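Local coordinates for thymidylate synthase ThyX (Streptomyces cacaoi subsp. asoensis, PDB 4P5A) that methylates UMP and dUMP, probably with FAD and a methylenetetrahydrofolate methyl donor, as a homotetramer, at the interface of chains A and B. Sequence-based numbering; all coordinates share one arbitrary frame. Chains: chain A/B, Thymidylate synthase ThyX.

The interface of chains A and B. Residues chain A 113, 117, 124, 126, 204-206; chain B 98, 161, 163, 166.
A:Tyr126 meets B:Ala161 at the apolar centre, where the methyl CB of B:Ala161 lies 3.8 Å from ring carbon CE1 of A:Tyr126. A polar layer follows: the carboxylate of B:Glu163 lies over one face of the same ring, OE1 above its centre, the planes 23° apart. On its other side the carboxylate is covered by the nearly parallel amide of A:Gln206. The guanidinium of B:Arg98 is layered likewise, with the ring of A:Tyr124 on one face in a cation-pi stack (NH1 3.9 Å from the ring centroid) and the backbone N of A:Gln206 towards the rim of the other.

OE1 of B:Glu163 takes NH1 and NH2 of A:Arg113 end-on, the salt bridge to NH2 measuring 2.7 Å, whereas OE2 receives NE and NH2 of B:Arg98 side-on. This clustering probably keeps the glutamate ionised. OH of A:Tyr126 lies 3.0 Å from OE2 of B:Glu163, but OE2 sits above the ring, making any hydrogen bond poorly directed; water 1, in plane at the ring edge, links OH and A:Gln117 NE2 to the B:Arg98 carbonyl. A bend at chi3 (71°) turns the B:Arg98 guanidinium so that NH1 and NH2 also clasp the carbonyl O of A:His204. Towards the rim, A:Gln206, its CG anti to the backbone N (chi1 -175°), extends OE1 to NH2 of B:Arg166 at 2.9 Å. Its NE2 and B:Arg166 NE approach the B:Glu163 carbonyl from opposite faces.

The contact probably steadies B:Arg98 and A:Tyr124 beside a nucleotide pocket built from both subunits. Strands 116-118 and 125-127 and the loop before helix 207-223 of chain A receive helix 162-165 and the B:Arg98 loop within the two-fold interface, whose contact centre here is about 11 Å from A:Arg193, the predicted active-site residue.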
# COMPACT_ATOMS: atom_id res chain seq x y z
N ARG A 113 24.10 -26.16 6.31
CA ARG A 113 23.15 -25.78 5.27
C ARG A 113 22.94 -26.96 4.32
O ARG A 113 23.91 -27.61 3.90
CB ARG A 113 23.77 -24.62 4.48
CG ARG A 113 22.73 -23.47 4.26
CD ARG A 113 22.07 -23.87 3.01
NE ARG A 113 21.26 -22.80 2.43
CZ ARG A 113 20.29 -23.07 1.57
NH1 ARG A 113 20.02 -24.35 1.25
NH2 ARG A 113 19.61 -22.10 0.98
N GLN A 117 19.20 -30.88 -3.94
CA GLN A 117 17.76 -30.77 -4.15
C GLN A 117 17.15 -32.09 -4.59
O GLN A 117 17.76 -32.83 -5.34
CB GLN A 117 17.44 -29.68 -5.18
CG GLN A 117 15.94 -29.50 -5.47
CD GLN A 117 15.54 -28.07 -5.86
OE1 GLN A 117 14.36 -27.69 -5.75
NE2 GLN A 117 16.54 -27.27 -6.30
N TYR A 124 10.60 -27.00 -3.86
CA TYR A 124 11.66 -26.44 -3.03
C TYR A 124 12.01 -27.39 -1.86
O TYR A 124 12.04 -26.97 -0.69
CB TYR A 124 11.30 -25.03 -2.54
CG TYR A 124 11.02 -24.07 -3.67
CD1 TYR A 124 12.07 -23.64 -4.49
CD2 TYR A 124 9.73 -23.61 -3.95
CE1 TYR A 124 11.84 -22.76 -5.57
CE2 TYR A 124 9.50 -22.67 -4.98
CZ TYR A 124 10.59 -22.28 -5.79
OH TYR A 124 10.43 -21.45 -6.86
N TYR A 126 14.88 -29.58 -0.19
CA TYR A 126 16.35 -29.70 -0.11
C TYR A 126 16.79 -30.83 0.81
O TYR A 126 16.02 -31.22 1.70
CB TYR A 126 16.98 -28.36 0.28
CG TYR A 126 16.56 -27.34 -0.75
CD1 TYR A 126 17.19 -27.32 -2.04
CD2 TYR A 126 15.49 -26.46 -0.48
CE1 TYR A 126 16.76 -26.41 -3.03
CE2 TYR A 126 15.07 -25.57 -1.42
CZ TYR A 126 15.71 -25.53 -2.70
OH TYR A 126 15.25 -24.67 -3.63
N HIS A 204 7.86 -22.66 1.57
CA HIS A 204 9.23 -23.22 1.27
C HIS A 204 10.24 -22.11 0.94
O HIS A 204 10.81 -22.06 -0.17
CB HIS A 204 9.13 -24.21 0.08
CG HIS A 204 8.19 -25.32 0.38
ND1 HIS A 204 8.47 -26.29 1.32
CD2 HIS A 204 6.89 -25.51 0.02
CE1 HIS A 204 7.42 -27.08 1.46
NE2 HIS A 204 6.44 -26.61 0.71
N PRO A 205 10.41 -21.16 1.87
CA PRO A 205 11.37 -20.05 1.62
C PRO A 205 12.81 -20.58 1.63
O PRO A 205 13.15 -21.65 2.27
CB PRO A 205 11.18 -19.14 2.84
CG PRO A 205 10.76 -20.10 3.91
CD PRO A 205 9.80 -21.06 3.20
N GLN A 206 13.69 -19.80 1.00
CA GLN A 206 15.09 -20.11 1.05
C GLN A 206 15.59 -20.06 2.47
O GLN A 206 15.16 -19.23 3.28
CB GLN A 206 15.83 -19.16 0.12
CG GLN A 206 17.33 -19.58 0.07
CD GLN A 206 18.03 -19.25 -1.25
OE1 GLN A 206 17.40 -18.85 -2.26
NE2 GLN A 206 19.35 -19.54 -1.29
N ARG B 98 15.99 -19.73 -7.93
CA ARG B 98 15.79 -20.95 -7.13
C ARG B 98 15.12 -22.00 -7.98
O ARG B 98 15.40 -23.19 -7.80
CB ARG B 98 14.83 -20.64 -5.95
CG ARG B 98 15.43 -19.57 -4.98
CD ARG B 98 14.44 -19.47 -3.83
NE ARG B 98 14.49 -20.70 -2.98
CZ ARG B 98 13.48 -21.15 -2.23
NH1 ARG B 98 12.26 -20.52 -2.24
NH2 ARG B 98 13.66 -22.26 -1.47
N ALA B 161 22.38 -27.51 -5.36
CA ALA B 161 21.06 -26.96 -5.64
C ALA B 161 21.18 -25.59 -6.32
O ALA B 161 21.99 -24.73 -5.93
CB ALA B 161 20.28 -26.81 -4.35
N GLU B 163 19.53 -22.86 -6.01
CA GLU B 163 19.40 -21.65 -5.12
C GLU B 163 20.73 -21.29 -4.41
O GLU B 163 20.95 -20.13 -3.97
CB GLU B 163 18.24 -21.86 -4.11
CG GLU B 163 18.60 -22.91 -3.03
CD GLU B 163 17.62 -22.91 -1.84
OE1 GLU B 163 18.02 -23.42 -0.76
OE2 GLU B 163 16.44 -22.42 -2.00
N ARG B 166 23.63 -20.18 -7.54
CA ARG B 166 23.54 -18.80 -8.05
C ARG B 166 24.17 -17.77 -7.19
O ARG B 166 24.23 -16.60 -7.64
CB ARG B 166 22.13 -18.39 -8.37
CG ARG B 166 21.09 -18.53 -7.24
CD ARG B 166 21.31 -17.49 -6.13
NE ARG B 166 20.13 -17.56 -5.24
CZ ARG B 166 18.94 -16.92 -5.44
NH1 ARG B 166 18.78 -16.09 -6.46
NH2 ARG B 166 17.96 -17.20 -4.60
O HOH W 1 16.85 -24.57 -5.73
O HOH W 2 13.56 -25.38 -7.46